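Local coordinates for protein with a SET domain within carboxy region (Cryptosporidium parvum, PDB 4LDG) that probably methylates histone H4, through the SET domain carried by this carboxy-terminal part of a longer protein, at residues E102-M107 and L114-Y119; I126-C131 and I231-M236; S138-K143 and F163-K168. One frame throughout, in Å; residues are numbered along the deposited sequence.

How the contacts relate
Helix 121-134 joins the three contacts. Contact 1 fastens the end of helix 98-104 to the loop that leads into helix 121-134, and contact 2 sets helix 121-134 against edge strand 230-237. Their centres are 14 Å apart, and they meet where T104 CG2 lies 3.7 Å from I127 CD1 and I116 CD1 lies 3.9 Å from Y128 CE1. Contact 3, nested within the chain loop that contact 2 closes, lies near the centre of the chain and touches contact 2 through C131 CB and F163 CG, 3.8 Å apart. Contacts 2 and 3 reach opposite edge strands of one three-stranded sheet. Contacts 1 and 3 do not touch, their nearest atoms being about 5 Å apart.

Contact 1: E102-M107 and L114-Y119; sequences EATIDM and LPIYNY
The Y119 ring meets T104 with its edge: T104 OG1 lies in the plane of the ring, on the hydroxyl side, while one face of the same ring takes I116 CA, 3.9 Å above the plane and displaced toward the rim. At that edge Y119 OH donates a short hydrogen bond to T104 OG1, the two oxygens 2.5 Å apart. The threonine hydroxyl is engaged a second time by the carbonyl of I100, one helical turn back. A chi1 of -61° sets OG1 next to the backbone N, and T104 CG2, anti to that N, is left against I116 CG2 at 3.6 Å, the two side chains crossing at about a right angle.

The backbone supplies a second tie. L114 N donates to T104 O over 3.2 Å, approaching in the carbonyl plane on a lone pair with an N-H...O angle of 158°. Next to it the L114 side chain leans over the helix end, bringing L114 CD1 to 3.4 Å from A103 O and 4.3 Å from A103 CB. In the loop itself a type I turn runs from I116 to Y119, closed by Y119 N on I116 O, and it folds the tyrosine back beside I116.

T104 is the last residue of helix 98-104, since I105 already has extended backbone angles. There the chain enters strand 105-106, which pairs antiparallel with strand 111-112. The contact therefore shuts the base of a small hairpin, with the T104 and I116 side chains resting on helix 121-134.

Contact 2: I126-C131 and I231-M236; sequences IIYKYC and ITKVLM
Mainly apolar packing of a helix on a strand brings 126-131 against 231-236, the one in the middle of helix 121-134, the other in an edge strand of the three-stranded antiparallel sheet of the SET region. The two segments run nearly perpendicular, their axes 9.8 Å apart at closest approach with a signed crossing angle of -79°.

L235 makes most of the strand's contact. Its side chain points at the helix and lays CD1 against the backbone between Y128 and K129: L235 CD1 is 3.4 Å from K129 N, 3.7 Å from K129 CB and 4.0 Å from Y128 CB. An extended branch (chi2 -171°) carries this methyl out from the strand to the helix surface. Two residues earlier on the same side of the strand, K233 touches the Y128 ring with its aliphatic part, K233 CD approaching Y128 CE2 obliquely at 4.3 Å.

K129 spans the outer margin differently. Its chain is fully extended beyond CG and leads its amino group away from the strand, so the remaining distance is made up by water. K129 NZ donates to a water at 2.6 Å, and the same water donates in turn to M236 O, a longer bond of 3.3 Å.

Y128 OH bonds to the carbonyl of D161, and the Y128 ring meets that of F244 in the central strand 240-247. Helix 121-134 thus lies across all three strands, also packing on F163 of the opposite edge strand 163-166, while on another of its sides I126, I127 and Y130 pack on helix 98-104.

Contact 3: S138-K143 and F163-K168; sequences SCTLIK and FVLEYK
Hydrogen bonding dominates this contact, and S138 makes all of it. S138 N donates to V164 O at 2.9 Å with an N-H...O angle of 152°, arriving in the carbonyl plane on a lone pair. S138 OG donates to the preceding carbonyl, F163 O, at 2.8 Å, from a position tilted 23° out of that carbonyl's plane. With chi1 at -74° the hydroxyl stands beside the serine's own backbone N, so one residue presents two donors to two successive carbonyls. In a regular strand consecutive carbonyls point in opposite directions. Here V164 departs from extended geometry, with a psi of -65°, and F163 O and V164 O can both be reached from S138. The serine is buried, and these bonds satisfy its N and OG within the interior.

Van der Waals contact is lighter and involves V164 and L165. V164 CG2 sits 4.2 Å from S138 OG. Farther along, T140 and L165 reach toward each other tip to tip, their closest approach being T140 CG2 to L165 CD1 at 4.2 Å.

Aromatic packing places 163-168 in the fold: the F163 ring meets that of F244, and the F163 side chain also rests on Y128, C131 and I132 of helix 121-134.

V164 and L165 both make backbone hydrogen bonds with F245 on the neighbouring antiparallel strand, which, together with the V164 backbone angles, is consistent with a classic beta bulge. The bulge lies in edge strand 163-166. S138 links it to the residues leading into the hairpin of strands 140-143 and 151-154, so that two of the small antiparallel sheets from which SET domains are built are joined at a buried point.

Contact 1: E102-M107 and L114-Y119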
loop_
_atom_site.group_PDB
_atom_site.type_symbol
_atom_site.label_atom_id
_atom_site.label_comp_id
_atom_site.label_asym_id
_atom_site.label_seq_id
_atom_site.Cartn_x
_atom_site.Cartn_y
_atom_site.Cartn_z
ATOM N N GLU A 102 -13.781 -4.829 -13.661
ATOM C CA GLU A 102 -13.357 -4.038 -14.802
ATOM C C GLU A 102 -14.008 -2.663 -14.821
ATOM O O GLU A 102 -13.427 -1.718 -15.343
ATOM C CB GLU A 102 -13.650 -4.768 -16.114
ATOM C CG GLU A 102 -12.939 -6.099 -16.211
ATOM C CD GLU A 102 -12.400 -6.397 -17.596
ATOM O OE1 GLU A 102 -13.254 -6.557 -18.494
ATOM O OE2 GLU A 102 -11.149 -6.513 -17.765
ATOM N N ALA A 103 -15.206 -2.555 -14.248
ATOM C CA ALA A 103 -15.828 -1.256 -14.057
ATOM C C ALA A 103 -15.179 -0.494 -12.904
ATOM O O ALA A 103 -15.078 0.722 -12.949
ATOM C CB ALA A 103 -17.305 -1.404 -13.786
ATOM N N THR A 104 -14.757 -1.195 -11.868
ATOM C CA THR A 104 -14.244 -0.515 -10.684
ATOM C C THR A 104 -12.819 -0.040 -10.910
ATOM O O THR A 104 -12.463 1.049 -10.490
ATOM C CB THR A 104 -14.332 -1.434 -9.467
ATOM O OG1 THR A 104 -15.716 -1.774 -9.251
ATOM C CG2 THR A 104 -13.752 -0.768 -8.220
ATOM N N ILE A 105 -12.025 -0.845 -11.615
ATOM C CA ILE A 105 -10.616 -0.562 -11.850
ATOM C C ILE A 105 -10.347 -0.356 -13.330
ATOM O O ILE A 105 -10.792 -1.170 -14.156
ATOM C CB ILE A 105 -9.762 -1.739 -11.364
ATOM C CG1 ILE A 105 -9.822 -1.776 -9.838
ATOM C CG2 ILE A 105 -8.316 -1.594 -11.859
ATOM C CD1 ILE A 105 -9.600 -3.127 -9.261
ATOM N N ASP A 106 -9.659 0.737 -13.667
ATOM C CA ASP A 106 -9.257 1.006 -15.052
ATOM C C ASP A 106 -7.969 0.262 -15.256
ATOM O O ASP A 106 -6.957 0.624 -14.659
ATOM C CB ASP A 106 -9.020 2.496 -15.256
ATOM C CG ASP A 106 -8.631 2.846 -16.698
ATOM O OD1 ASP A 106 -9.321 3.725 -17.287
ATOM O OD2 ASP A 106 -7.643 2.249 -17.224
ATOM N N MET A 107 -8.019 -0.758 -16.106
ATOM C CA MET A 107 -6.880 -1.634 -16.360
ATOM C C MET A 107 -5.803 -1.002 -17.248
ATOM O O MET A 107 -4.685 -1.508 -17.320
ATOM C CB MET A 107 -7.369 -2.952 -16.972
ATOM C CG MET A 107 -7.350 -4.150 -16.013
ATOM S SD MET A 107 -8.598 -4.167 -14.711
ATOM C CE MET A 107 -9.795 -5.289 -15.393
ATOM N N LEU A 114 -13.806 3.779 -9.561
ATOM C CA LEU A 114 -15.058 4.006 -8.829
ATOM C C LEU A 114 -14.825 3.982 -7.323
ATOM O O LEU A 114 -13.973 3.263 -6.858
ATOM C CB LEU A 114 -16.087 2.929 -9.160
ATOM C CG LEU A 114 -16.682 2.872 -10.567
ATOM C CD1 LEU A 114 -17.551 1.625 -10.726
ATOM C CD2 LEU A 114 -17.490 4.133 -10.857
ATOM N N PRO A 115 -15.608 4.751 -6.549
ATOM C CA PRO A 115 -15.581 4.592 -5.095
ATOM C C PRO A 115 -15.923 3.170 -4.732
ATOM O O PRO A 115 -16.681 2.534 -5.452
ATOM C CB PRO A 115 -16.711 5.510 -4.616
ATOM C CG PRO A 115 -16.907 6.500 -5.706
ATOM C CD PRO A 115 -16.599 5.759 -6.976
ATOM N N ILE A 116 -15.371 2.671 -3.629
ATOM C CA ILE A 116 -15.725 1.373 -3.129
ATOM C C ILE A 116 -16.162 1.345 -1.661
ATOM O O ILE A 116 -16.424 0.274 -1.116
ATOM C CB ILE A 116 -14.577 0.363 -3.365
ATOM C CG1 ILE A 116 -13.391 0.635 -2.451
ATOM C CG2 ILE A 116 -14.153 0.365 -4.833
ATOM C CD1 ILE A 116 -12.323 -0.424 -2.592
ATOM N N TYR A 117 -16.275 2.500 -1.015
ATOM C CA TYR A 117 -16.709 2.512 0.380
ATOM C C TYR A 117 -18.184 2.112 0.463
ATOM O O TYR A 117 -18.662 1.744 1.524
ATOM C CB TYR A 117 -16.479 3.885 1.053
ATOM C CG TYR A 117 -17.140 5.070 0.377
ATOM C CD1 TYR A 117 -16.432 5.843 -0.546
ATOM C CD2 TYR A 117 -18.461 5.429 0.663
ATOM C CE1 TYR A 117 -17.012 6.939 -1.178
ATOM C CE2 TYR A 117 -19.057 6.533 0.045
ATOM C CZ TYR A 117 -18.320 7.285 -0.881
ATOM O OH TYR A 117 -18.879 8.378 -1.530
ATOM N N ASN A 118 -18.889 2.176 -0.664
ATOM C CA ASN A 118 -20.281 1.748 -0.730
ATOM C C ASN A 118 -20.467 0.256 -1.054
ATOM O O ASN A 118 -21.585 -0.239 -1.071
ATOM C CB ASN A 118 -21.031 2.613 -1.751
ATOM C CG ASN A 118 -20.349 2.644 -3.114
ATOM O OD1 ASN A 118 -19.140 2.830 -3.216
ATOM N ND2 ASN A 118 -21.111 2.451 -4.153
ATOM N N TYR A 119 -19.373 -0.459 -1.291
ATOM C CA TYR A 119 -19.437 -1.874 -1.650
ATOM C C TYR A 119 -19.530 -2.708 -0.398
ATOM O O TYR A 119 -18.974 -2.334 0.637
ATOM C CB TYR A 119 -18.159 -2.325 -2.368
ATOM C CG TYR A 119 -17.972 -1.877 -3.784
ATOM C CD1 TYR A 119 -18.755 -0.880 -4.345
ATOM C CD2 TYR A 119 -16.996 -2.458 -4.571
ATOM C CE1 TYR A 119 -18.558 -0.479 -5.654
ATOM C CE2 TYR A 119 -16.800 -2.069 -5.883
ATOM C CZ TYR A 119 -17.561 -1.065 -6.418
ATOM O OH TYR A 119 -17.376 -0.649 -7.723
#

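Contact 2: I126-C131 and I231-M236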
loop_
_atom_site.group_PDB
_atom_site.type_symbol
_atom_site.label_atom_id
_atom_site.label_comp_id
_atom_site.label_asym_id
_atom_site.label_seq_id
_atom_site.Cartn_x
_atom_site.Cartn_y
_atom_site.Cartn_z
ATOM N N ILE A 126 -12.961 -8.622 -2.809
ATOM C CA ILE A 126 -12.672 -8.950 -4.195
ATOM C C ILE A 126 -11.752 -7.899 -4.801
ATOM O O ILE A 126 -10.737 -8.227 -5.409
ATOM C CB ILE A 126 -13.979 -9.151 -4.997
ATOM C CG1 ILE A 126 -14.590 -10.507 -4.589
ATOM C CG2 ILE A 126 -13.743 -9.065 -6.501
ATOM C CD1 ILE A 126 -16.079 -10.621 -4.797
ATOM N N ILE A 127 -12.073 -6.640 -4.600
ATOM C CA ILE A 127 -11.247 -5.548 -5.119
ATOM C C ILE A 127 -9.836 -5.506 -4.504
ATOM O O ILE A 127 -8.847 -5.341 -5.221
ATOM C CB ILE A 127 -11.955 -4.183 -4.914
ATOM C CG1 ILE A 127 -13.303 -4.173 -5.660
ATOM C CG2 ILE A 127 -11.076 -3.019 -5.385
ATOM C CD1 ILE A 127 -13.174 -4.319 -7.169
ATOM N N TYR A 128 -9.730 -5.673 -3.198
ATOM C CA TYR A 128 -8.432 -5.674 -2.537
ATOM C C TYR A 128 -7.524 -6.791 -3.036
ATOM O O TYR A 128 -6.364 -6.572 -3.395
ATOM C CB TYR A 128 -8.647 -5.801 -1.013
ATOM C CG TYR A 128 -9.309 -4.583 -0.372
ATOM C CD1 TYR A 128 -9.164 -3.315 -0.902
ATOM C CD2 TYR A 128 -10.059 -4.713 0.777
ATOM C CE1 TYR A 128 -9.735 -2.229 -0.305
ATOM C CE2 TYR A 128 -10.661 -3.623 1.375
ATOM C CZ TYR A 128 -10.474 -2.373 0.840
ATOM O OH TYR A 128 -11.084 -1.264 1.438
ATOM N N LYS A 129 -8.077 -7.988 -3.073
ATOM C CA LYS A 129 -7.388 -9.143 -3.620
ATOM C C LYS A 129 -6.903 -8.859 -5.035
ATOM O O LYS A 129 -5.745 -9.124 -5.370
ATOM C CB LYS A 129 -8.316 -10.357 -3.597
ATOM C CG LYS A 129 -7.673 -11.634 -4.105
ATOM C CD LYS A 129 -8.443 -12.887 -3.697
ATOM C CE LYS A 129 -7.873 -14.070 -4.446
ATOM N NZ LYS A 129 -8.288 -15.416 -3.922
ATOM N N TYR A 130 -7.768 -8.288 -5.863
ATOM C CA TYR A 130 -7.353 -7.956 -7.216
ATOM C C TYR A 130 -6.207 -6.944 -7.232
ATOM O O TYR A 130 -5.275 -7.090 -8.006
ATOM C CB TYR A 130 -8.537 -7.440 -8.042
ATOM C CG TYR A 130 -8.223 -7.261 -9.516
ATOM C CD1 TYR A 130 -8.427 -8.306 -10.435
ATOM C CD2 TYR A 130 -7.733 -6.063 -9.992
ATOM C CE1 TYR A 130 -8.164 -8.148 -11.773
ATOM C CE2 TYR A 130 -7.441 -5.890 -11.333
ATOM C CZ TYR A 130 -7.652 -6.941 -12.220
ATOM O OH TYR A 130 -7.356 -6.759 -13.551
ATOM N N CYS A 131 -6.290 -5.890 -6.424
ATOM C CA CYS A 131 -5.201 -4.870 -6.390
ATOM C C CYS A 131 -3.880 -5.462 -5.870
ATOM O O CYS A 131 -2.799 -5.182 -6.392
ATOM C CB CYS A 131 -5.587 -3.693 -5.524
ATOM S SG CYS A 131 -7.044 -2.779 -6.056
ATOM N N ILE A 231 -5.325 2.700 7.786
ATOM C CA ILE A 231 -5.325 1.551 8.672
ATOM C C ILE A 231 -4.898 0.307 7.889
ATOM O O ILE A 231 -4.895 0.312 6.671
ATOM C CB ILE A 231 -6.715 1.266 9.256
ATOM C CG1 ILE A 231 -7.755 1.069 8.156
ATOM C CG2 ILE A 231 -7.148 2.399 10.165
ATOM C CD1 ILE A 231 -9.104 0.588 8.698
ATOM N N THR A 232 -4.589 -0.769 8.589
ATOM C CA THR A 232 -4.160 -1.996 7.926
ATOM C C THR A 232 -5.257 -3.052 7.859
ATOM O O THR A 232 -6.223 -3.042 8.620
ATOM C CB THR A 232 -2.926 -2.593 8.611
ATOM O OG1 THR A 232 -3.148 -2.617 10.017
ATOM C CG2 THR A 232 -1.699 -1.760 8.306
ATOM N N LYS A 233 -5.093 -3.940 6.898
ATOM C CA LYS A 233 -5.944 -5.086 6.714
ATOM C C LYS A 233 -5.052 -6.199 6.215
ATOM O O LYS A 233 -3.943 -5.949 5.769
ATOM C CB LYS A 233 -7.061 -4.771 5.716
ATOM C CG LYS A 233 -8.166 -3.986 6.370
ATOM C CD LYS A 233 -9.304 -3.693 5.418
ATOM C CE LYS A 233 -10.430 -2.887 6.088
ATOM N NZ LYS A 233 -10.676 -3.209 7.528
ATOM N N VAL A 234 -5.516 -7.428 6.344
ATOM C CA VAL A 234 -4.773 -8.586 5.860
ATOM C C VAL A 234 -5.707 -9.444 5.015
ATOM O O VAL A 234 -6.861 -9.601 5.364
ATOM C CB VAL A 234 -4.180 -9.443 7.005
ATOM C CG1 VAL A 234 -3.569 -10.727 6.453
ATOM C CG2 VAL A 234 -3.096 -8.682 7.739
ATOM N N LEU A 235 -5.193 -9.945 3.898
ATOM C CA LEU A 235 -5.825 -11.010 3.145
ATOM C C LEU A 235 -4.891 -12.190 3.117
ATOM O O LEU A 235 -3.701 -12.043 2.796
ATOM C CB LEU A 235 -6.084 -10.602 1.693
ATOM C CG LEU A 235 -7.180 -9.571 1.396
ATOM C CD1 LEU A 235 -7.403 -9.480 -0.108
ATOM C CD2 LEU A 235 -8.493 -9.879 2.106
ATOM N N MET A 236 -5.440 -13.360 3.417
ATOM C CA MET A 236 -4.716 -14.598 3.223
ATOM C C MET A 236 -4.901 -14.981 1.773
ATOM O O MET A 236 -6.023 -15.177 1.351
ATOM C CB MET A 236 -5.261 -15.703 4.134
ATOM C CG MET A 236 -5.217 -15.342 5.608
ATOM S SD MET A 236 -3.560 -15.000 6.246
ATOM C CE MET A 236 -2.840 -16.633 6.113
HETATM O O HOH W 1 -7.451 -15.958 -1.516
#

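Contact 3: S138-K143 and F163-K168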
loop_
_atom_site.group_PDB
_atom_site.type_symbol
_atom_site.label_atom_id
_atom_site.label_comp_id
_atom_site.label_asym_id
_atom_site.label_seq_id
_atom_site.Cartn_x
_atom_site.Cartn_y
_atom_site.Cartn_z
ATOM N N SER A 138 -2.688 3.154 -4.839
ATOM C CA SER A 138 -2.980 4.581 -4.902
ATOM C C SER A 138 -1.724 5.253 -5.405
ATOM O O SER A 138 -0.630 4.690 -5.317
ATOM C CB SER A 138 -3.379 5.123 -3.526
ATOM O OG SER A 138 -4.702 4.693 -3.196
ATOM N N CYS A 139 -1.886 6.441 -5.965
ATOM C CA CYS A 139 -0.758 7.240 -6.451
ATOM C C CYS A 139 -0.172 7.966 -5.227
ATOM O O CYS A 139 -0.869 8.732 -4.544
ATOM C CB CYS A 139 -1.266 8.206 -7.517
ATOM S SG CYS A 139 -0.091 9.446 -8.095
ATOM N N THR A 140 1.063 7.626 -4.887
ATOM C CA THR A 140 1.792 8.310 -3.821
ATOM C C THR A 140 3.117 8.905 -4.310
ATOM O O THR A 140 3.602 8.560 -5.385
ATOM C CB THR A 140 2.148 7.351 -2.682
ATOM O OG1 THR A 140 3.087 6.392 -3.156
ATOM C CG2 THR A 140 0.919 6.655 -2.140
ATOM N N LEU A 141 3.690 9.793 -3.493
ATOM C CA LEU A 141 5.036 10.337 -3.709
ATOM C C LEU A 141 5.812 10.432 -2.403
ATOM O O LEU A 141 5.214 10.555 -1.321
ATOM C CB LEU A 141 4.943 11.729 -4.322
ATOM C CG LEU A 141 4.184 11.753 -5.634
ATOM C CD1 LEU A 141 3.898 13.184 -6.010
ATOM C CD2 LEU A 141 4.991 11.062 -6.719
ATOM N N ILE A 142 7.136 10.388 -2.511
ATOM C CA ILE A 142 8.032 10.618 -1.380
ATOM C C ILE A 142 8.559 12.060 -1.386
ATOM O O ILE A 142 8.963 12.572 -2.419
ATOM C CB ILE A 142 9.270 9.716 -1.457
ATOM C CG1 ILE A 142 8.883 8.252 -1.398
ATOM C CG2 ILE A 142 10.243 10.026 -0.317
ATOM C CD1 ILE A 142 10.072 7.354 -1.691
ATOM N N LYS A 143 8.562 12.699 -0.223
ATOM C CA LYS A 143 9.192 14.005 -0.039
ATOM C C LYS A 143 10.252 13.891 1.041
ATOM O O LYS A 143 10.026 13.230 2.059
ATOM C CB LYS A 143 8.178 15.032 0.428
ATOM C CG LYS A 143 7.137 15.395 -0.599
ATOM C CD LYS A 143 6.084 16.311 0.013
ATOM C CE LYS A 143 6.551 17.757 0.144
ATOM N NZ LYS A 143 5.496 18.613 0.758
ATOM N N PHE A 163 -7.770 0.927 -1.661
ATOM C CA PHE A 163 -6.483 0.252 -1.477
ATOM C C PHE A 163 -5.414 1.320 -1.592
ATOM O O PHE A 163 -5.368 2.028 -2.599
ATOM C CB PHE A 163 -6.276 -0.825 -2.545
ATOM C CG PHE A 163 -5.063 -1.695 -2.319
ATOM C CD1 PHE A 163 -5.155 -2.844 -1.552
ATOM C CD2 PHE A 163 -3.833 -1.369 -2.891
ATOM C CE1 PHE A 163 -4.036 -3.643 -1.324
ATOM C CE2 PHE A 163 -2.702 -2.154 -2.676
ATOM C CZ PHE A 163 -2.799 -3.284 -1.873
ATOM N N VAL A 164 -4.534 1.446 -0.588
ATOM C CA VAL A 164 -3.451 2.444 -0.698
ATOM C C VAL A 164 -2.150 1.805 -1.198
ATOM O O VAL A 164 -1.681 2.083 -2.315
ATOM C CB VAL A 164 -3.314 3.222 0.620
ATOM C CG1 VAL A 164 -2.179 4.234 0.571
ATOM C CG2 VAL A 164 -4.625 3.941 0.924
ATOM N N LEU A 165 -1.584 0.913 -0.394
ATOM C CA LEU A 165 -0.294 0.294 -0.712
ATOM C C LEU A 165 -0.214 -0.997 0.042
ATOM O O LEU A 165 -0.813 -1.124 1.132
ATOM C CB LEU A 165 0.863 1.161 -0.204
ATOM C CG LEU A 165 1.201 2.481 -0.885
ATOM C CD1 LEU A 165 2.159 3.269 0.006
ATOM C CD2 LEU A 165 1.802 2.275 -2.271
ATOM N N GLU A 166 0.558 -1.942 -0.474
ATOM C CA GLU A 166 0.819 -3.147 0.291
ATOM C C GLU A 166 2.012 -2.840 1.175
ATOM O O GLU A 166 2.899 -2.124 0.757
ATOM C CB GLU A 166 1.107 -4.349 -0.609
ATOM C CG GLU A 166 1.366 -5.629 0.174
ATOM C CD GLU A 166 1.670 -6.846 -0.676
ATOM O OE1 GLU A 166 1.572 -6.774 -1.920
ATOM O OE2 GLU A 166 2.005 -7.898 -0.082
ATOM N N TYR A 167 2.022 -3.371 2.394
ATOM C CA TYR A 167 3.218 -3.318 3.216
ATOM C C TYR A 167 4.093 -4.503 2.816
ATOM O O TYR A 167 3.921 -5.609 3.309
ATOM C CB TYR A 167 2.871 -3.365 4.697
ATOM C CG TYR A 167 4.005 -2.915 5.595
ATOM C CD1 TYR A 167 4.100 -1.590 5.988
ATOM C CD2 TYR A 167 4.986 -3.794 6.029
ATOM C CE1 TYR A 167 5.127 -1.148 6.799
ATOM C CE2 TYR A 167 6.028 -3.359 6.844
ATOM C CZ TYR A 167 6.085 -2.027 7.223
ATOM O OH TYR A 167 7.066 -1.552 8.038
ATOM N N LYS A 168 5.001 -4.268 1.888
ATOM C CA LYS A 168 5.888 -5.306 1.366
ATOM C C LYS A 168 7.179 -5.479 2.135
ATOM O O LYS A 168 7.731 -4.520 2.656
ATOM C CB LYS A 168 6.248 -4.969 -0.071
ATOM C CG LYS A 168 5.073 -5.104 -1.019
ATOM C CD LYS A 168 5.385 -4.542 -2.382
ATOM C CE LYS A 168 4.411 -5.122 -3.370
ATOM N NZ LYS A 168 4.318 -4.267 -4.586
#